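Local coordinates for protein LAO/AO transport system kinase (Escherichia coli, PDB 2P67) that belongs to the MeaB family of P-loop GTPases and has the parallel-sheet fold of that class, at residues R14-G19 / C144-Y149; G60-P65 / F173-I178. All coordinates share one frame; numbering follows the deposited sequence. Where two conformers were deposited one is given.

Contact 1. Residues R14-G19 / C144-Y149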
loop_
_atom_site.group_PDB
_atom_site.type_symbol
_atom_site.label_atom_id
_atom_site.label_comp_id
_atom_site.label_asym_id
_atom_site.label_seq_id
_atom_site.Cartn_x
_atom_site.Cartn_y
_atom_site.Cartn_z
ATOM N N ARG A 14 18.362 -27.555 -24.382
ATOM C CA ARG A 14 17.581 -28.411 -25.285
ATOM C C ARG A 14 16.761 -29.443 -24.504
ATOM O O ARG A 14 15.548 -29.549 -24.688
ATOM C CB ARG A 14 18.509 -29.118 -26.289
ATOM C CG ARG A 14 17.803 -29.918 -27.387
ATOM C CD ARG A 14 18.811 -30.791 -28.129
ATOM N NE ARG A 14 18.264 -31.373 -29.357
ATOM C CZ ARG A 14 18.997 -31.977 -30.296
ATOM N NH1 ARG A 14 20.314 -32.091 -30.161
ATOM N NH2 ARG A 14 18.412 -32.473 -31.377
ATOM N N ARG A 15 17.435 -30.190 -23.626
ATOM C CA ARG A 15 16.809 -31.231 -22.797
ATOM C C ARG A 15 15.708 -30.617 -21.932
ATOM O O ARG A 15 14.611 -31.191 -21.776
ATOM C CB ARG A 15 17.847 -31.887 -21.875
ATOM C CG ARG A 15 18.872 -32.796 -22.554
ATOM C CD ARG A 15 19.587 -33.715 -21.502
ATOM N NE ARG A 15 20.298 -32.994 -20.426
ATOM C CZ ARG A 15 21.538 -32.506 -20.526
ATOM N NH1 ARG A 15 22.224 -32.616 -21.669
ATOM N NH2 ARG A 15 22.099 -31.885 -19.490
ATOM N N LEU A 16 16.009 -29.437 -21.404
ATOM C CA LEU A 16 15.082 -28.720 -20.513
ATOM C C LEU A 16 13.797 -28.392 -21.287
ATOM O O LEU A 16 12.676 -28.682 -20.847
ATOM C CB LEU A 16 15.749 -27.454 -19.964
ATOM C CG LEU A 16 14.884 -26.457 -19.156
ATOM C CD1 LEU A 16 14.592 -27.046 -17.810
ATOM C CD2 LEU A 16 15.529 -25.069 -19.014
ATOM N N ARG A 17 13.974 -27.807 -22.465
ATOM C CA ARG A 17 12.831 -27.398 -23.285
ATOM C C ARG A 17 11.993 -28.571 -23.777
ATOM O O ARG A 17 10.800 -28.416 -24.071
ATOM C CB ARG A 17 13.311 -26.579 -24.482
ATOM C CG ARG A 17 13.937 -25.263 -24.131
ATOM C CD ARG A 17 14.496 -24.623 -25.392
ATOM N NE ARG A 17 13.424 -24.330 -26.349
ATOM C CZ ARG A 17 13.594 -24.195 -27.666
ATOM N NH1 ARG A 17 14.800 -24.331 -28.204
ATOM N NH2 ARG A 17 12.552 -23.917 -28.446
ATOM N N GLN A 18 12.609 -29.749 -23.866
ATOM C CA GLN A 18 11.895 -30.957 -24.280
ATOM C C GLN A 18 11.076 -31.544 -23.119
ATOM O O GLN A 18 10.325 -32.509 -23.291
ATOM C CB GLN A 18 12.860 -31.985 -24.900
ATOM C CG GLN A 18 13.446 -31.509 -26.246
ATOM C CD GLN A 18 14.532 -32.419 -26.807
ATOM O OE1 GLN A 18 15.140 -33.213 -26.084
ATOM N NE2 GLN A 18 14.792 -32.292 -28.114
ATOM N N GLY A 19 11.184 -30.921 -21.950
ATOM C CA GLY A 19 10.375 -31.300 -20.803
ATOM C C GLY A 19 10.964 -32.436 -19.991
ATOM O O GLY A 19 10.262 -33.061 -19.192
ATOM N N CYS A 144 10.340 -23.554 -15.179
ATOM C CA CYS A 144 9.149 -24.313 -15.535
ATOM C C CYS A 144 8.539 -23.864 -16.875
ATOM O O CYS A 144 8.067 -24.696 -17.664
ATOM C CB CYS A 144 8.114 -24.246 -14.420
ATOM S SG CYS A 144 8.647 -25.053 -12.907
ATOM N N GLU A 145 8.560 -22.551 -17.117
ATOM C CA GLU A 145 8.044 -21.983 -18.366
ATOM C C GLU A 145 8.871 -22.479 -19.540
ATOM O O GLU A 145 8.320 -22.938 -20.559
ATOM C CB GLU A 145 8.056 -20.462 -18.303
ATOM C CG GLU A 145 6.940 -19.932 -17.340
ATOM C CD GLU A 145 6.792 -18.427 -17.336
ATOM O OE1 GLU A 145 7.624 -17.726 -17.936
ATOM O OE2 GLU A 145 5.829 -17.935 -16.703
ATOM N N ALA A 146 10.186 -22.385 -19.393
ATOM C CA ALA A 146 11.094 -22.838 -20.452
ATOM C C ALA A 146 10.945 -24.349 -20.692
ATOM O O ALA A 146 11.062 -24.814 -21.838
ATOM C CB ALA A 146 12.537 -22.445 -20.121
ATOM N N ALA A 147 10.629 -25.099 -19.631
ATOM C CA ALA A 147 10.401 -26.552 -19.698
ATOM C C ALA A 147 9.059 -26.976 -20.340
ATOM O O ALA A 147 8.789 -28.175 -20.513
ATOM C CB ALA A 147 10.513 -27.154 -18.299
ATOM N N GLY A 148 8.211 -26.001 -20.648
ATOM C CA GLY A 148 6.993 -26.249 -21.400
ATOM C C GLY A 148 5.774 -26.568 -20.561
ATOM O O GLY A 148 4.789 -27.092 -21.085
ATOM N N TYR A 149 5.828 -26.286 -19.253
ATOM C CA TYR A 149 4.647 -26.450 -18.414
ATOM C C TYR A 149 3.507 -25.526 -18.876
ATOM O O TYR A 149 3.743 -24.397 -19.266
ATOM C CB TYR A 149 5.000 -26.303 -16.905
ATOM C CG TYR A 149 5.721 -27.548 -16.479
ATOM C CD1 TYR A 149 5.013 -28.627 -15.962
ATOM C CD2 TYR A 149 7.090 -27.693 -16.690
ATOM C CE1 TYR A 149 5.637 -29.807 -15.627
ATOM C CE2 TYR A 149 7.738 -28.894 -16.366
ATOM C CZ TYR A 149 6.993 -29.938 -15.829
ATOM O OH TYR A 149 7.570 -31.142 -15.508
HETATM O O HOH W 1 8.260 -29.616 -22.963
HETATM O O HOH W 2 10.062 -31.154 -16.933
#
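The carbonyl oxygen of Leu16 is gripped from both sides of the contact. In its own helix end it accepts Gly19 N at 2.9 Å. From the other segment, CA of Ala147 comes to 3.3 Å of Leu16 O in a CA-H...O contact, with 148° at the hydrogen. A second such contact runs the opposite way, Arg17 CA lying 3.4 Å from Ala146 O. Both helix ends finish in a Schellman motif, with Gly19 and Gly148 at positive phi, and here backbone meets backbone, the CA atoms of Arg17 and Ala147 being 4.4 Å apart. The junction is a worked case of how the last carbonyls of two helices can meet CA-H groups across an interface. Water bridges the two ends: one molecule donates to both Arg17 O and Ala147 O, and another joins Tyr149 OH to Gly19 O, the latter bond weak. Leu16 supplies the apolar share. Its chi1 (172°) sets CG anti to the backbone N; from there CD2 reaches Ala146 CB at 4.1 Å and CD1 reaches Ala147 CB at the same distance. Around this junction, Leu24 of helix 21-32 and Ile49 of helix 36-49 pack on Leu16, Ile49 also meets Ala146, and Ala88 of strand 87-92 touches Tyr149.

Contact 2. Residues G60-P65 / F173-I178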
loop_
_atom_site.group_PDB
_atom_site.type_symbol
_atom_site.label_atom_id
_atom_site.label_comp_id
_atom_site.label_asym_id
_atom_site.label_seq_id
_atom_site.Cartn_x
_atom_site.Cartn_y
_atom_site.Cartn_z
ATOM N N GLY A 60 -1.342 -18.117 -8.559
ATOM C CA GLY A 60 -0.937 -18.061 -7.167
ATOM C C GLY A 60 -2.054 -18.610 -6.317
ATOM O O GLY A 60 -3.248 -18.294 -6.537
ATOM N N VAL A 61 -1.676 -19.422 -5.335
ATOM C CA VAL A 61 -2.650 -20.014 -4.431
ATOM C C VAL A 61 -2.153 -19.829 -2.983
ATOM O O VAL A 61 -1.080 -20.310 -2.632
ATOM C CB VAL A 61 -2.916 -21.534 -4.732
ATOM C CG1 VAL A 61 -3.827 -22.133 -3.676
ATOM C CG2 VAL A 61 -3.494 -21.768 -6.163
ATOM N N THR A 62 -2.920 -19.125 -2.158
ATOM C CA THR A 62 -2.626 -19.094 -0.723
ATOM C C THR A 62 -3.723 -19.819 0.058
ATOM O O THR A 62 -4.863 -19.898 -0.378
ATOM C CB THR A 62 -2.408 -17.655 -0.167
ATOM O OG1 THR A 62 -3.606 -16.855 -0.324
ATOM C CG2 THR A 62 -1.250 -16.986 -0.860
ATOM N N GLY A 63 -3.368 -20.381 1.205
ATOM C CA GLY A 63 -4.387 -20.946 2.077
ATOM C C GLY A 63 -4.081 -20.557 3.502
ATOM O O GLY A 63 -2.921 -20.580 3.910
ATOM N N THR A 64 -5.114 -20.173 4.250
ATOM C CA THR A 64 -4.959 -19.937 5.684
ATOM C C THR A 64 -4.802 -21.288 6.395
ATOM O O THR A 64 -5.195 -22.328 5.847
ATOM C CB THR A 64 -6.157 -19.144 6.269
ATOM O OG1 THR A 64 -7.381 -19.826 5.963
ATOM C CG2 THR A 64 -6.207 -17.734 5.690
ATOM N N PRO A 65 -4.197 -21.294 7.597
ATOM C CA PRO A 65 -4.173 -22.543 8.370
ATOM C C PRO A 65 -5.582 -23.129 8.535
ATOM O O PRO A 65 -6.514 -22.420 8.955
ATOM C CB PRO A 65 -3.588 -22.108 9.718
ATOM C CG PRO A 65 -2.737 -20.902 9.375
ATOM C CD PRO A 65 -3.504 -20.194 8.293
ATOM N N PHE A 173 -4.642 -14.723 -9.018
ATOM C CA PHE A 173 -4.393 -14.983 -7.609
ATOM C C PHE A 173 -5.639 -15.524 -6.908
ATOM O O PHE A 173 -6.692 -14.860 -6.885
ATOM C CB PHE A 173 -3.879 -13.745 -6.874
ATOM C CG PHE A 173 -3.633 -14.006 -5.427
ATOM C CD1 PHE A 173 -2.615 -14.875 -5.036
ATOM C CD2 PHE A 173 -4.473 -13.481 -4.454
ATOM C CE1 PHE A 173 -2.409 -15.160 -3.685
ATOM C CE2 PHE A 173 -4.277 -13.768 -3.112
ATOM C CZ PHE A 173 -3.257 -14.608 -2.730
ATOM N N ILE A 174 -5.492 -16.702 -6.324
ATOM C CA ILE A 174 -6.594 -17.451 -5.695
ATOM C C ILE A 174 -6.312 -17.644 -4.202
ATOM O O ILE A 174 -5.254 -18.152 -3.820
ATOM C CB ILE A 174 -6.818 -18.832 -6.361
ATOM C CG1 ILE A 174 -7.101 -18.691 -7.865
ATOM C CG2 ILE A 174 -7.976 -19.581 -5.656
ATOM C CD1 ILE A 174 -5.971 -19.171 -8.758
ATOM N N SER A 175 -7.258 -17.244 -3.360
ATOM C CA SER A 175 -7.073 -17.357 -1.913
ATOM C C SER A 175 -8.053 -18.370 -1.345
ATOM O O SER A 175 -9.246 -18.263 -1.580
ATOM C CB SER A 175 -7.270 -16.004 -1.231
ATOM O OG SER A 175 -7.272 -16.145 0.188
ATOM N N LEU A 176 -7.532 -19.339 -0.602
ATOM C CA LEU A 176 -8.365 -20.313 0.095
ATOM C C LEU A 176 -8.622 -19.867 1.515
ATOM O O LEU A 176 -7.701 -19.469 2.252
ATOM C CB LEU A 176 -7.731 -21.700 0.079
ATOM C CG LEU A 176 -8.241 -22.551 -1.074
ATOM C CD1 LEU A 176 -7.624 -22.074 -2.373
ATOM C CD2 LEU A 176 -7.902 -24.001 -0.800
ATOM N N GLN A 177 -9.893 -19.936 1.883
ATOM C CA GLN A 177 -10.339 -19.492 3.203
ATOM C C GLN A 177 -11.154 -20.599 3.867
ATOM O O GLN A 177 -11.706 -21.465 3.199
ATOM C CB GLN A 177 -11.175 -18.210 3.103
ATOM C CG GLN A 177 -10.457 -16.982 2.495
ATOM C CD GLN A 177 -9.284 -16.440 3.336
ATOM O OE1 GLN A 177 -9.298 -16.488 4.568
ATOM N NE2 GLN A 177 -8.286 -15.892 2.664
ATOM N N ILE A 178 -11.199 -20.576 5.191
ATOM C CA ILE A 178 -12.038 -21.526 5.892
ATOM C C ILE A 178 -13.263 -20.839 6.502
ATOM O O ILE A 178 -13.198 -19.655 6.858
ATOM C CB ILE A 178 -11.217 -22.414 6.885
ATOM C CG1 ILE A 178 -11.872 -23.789 7.010
ATOM C CG2 ILE A 178 -10.955 -21.694 8.223
ATOM C CD1 ILE A 178 -11.799 -24.609 5.715
HETATM O O HOH W 3 -5.517 -17.608 1.749
HETATM O O HOH W 4 -9.591 -18.415 6.381
#
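Gly60 to Gly63 pair in parallel register with Phe173 to Leu176, and the backbone bonds come first. Ile174 uses both its polar groups, its N donating to Gly60 O (2.8 Å) and its O accepting Thr62 N; Leu176 N then reaches Thr62 O at 2.7 Å, nearly straight at 167°. The last rung, Thr64 N to Leu176 O, is weak; here Gly63 begins a sequence consistent with a P-loop (Walker A). Side-chain packing divides between the faces. On the face of Val61, Ile174 and Leu176, Val61 CG1 meets Leu176 CD1 at 4.0 Å. On the other, Phe173 crosses Thr62 at about a right angle: Thr62 CG2 sits in the ring plane at the edge, 3.6 Å from CE1, while OG1 approaches CZ obliquely. Gly60 has no side chain to crowd this ring. Side-chain and water bonds form the third kind. One water binds Thr62 OG1, Ser175 OG and Leu176 O; beyond the weak rung a second joins Thr64 OG1 to Gln177 OE1 and Ile178 N. Within 173-178, Gln177 NE2 donates to Ser175 OG (2.7 Å). The pair thus exemplifies a two-faced sheet: aliphatic on one side, with hydroxyls, an amide and water beside Phe173 on the other.

From the N terminus the chain first passes residues 14-19, at the end of helix 9-17, and then 60-65, at the end of the central strand 57-63. Contact 1 closes its loop at 144-149, after three strands and several helices have been laid down; contact 2 closes later, at 173-178. The two loops therefore cross instead of nesting, since 60-65 lies inside the first loop and 173-178 beyond it. Contact 1 ties the end of helix 9-17 to the end of helix 133-146, whereas contact 2 joins neighbouring strands inside the parallel sheet. Their centres are 28 Å apart and their nearest atoms about 11 Å, without touching, so each ties a separate part of the fold.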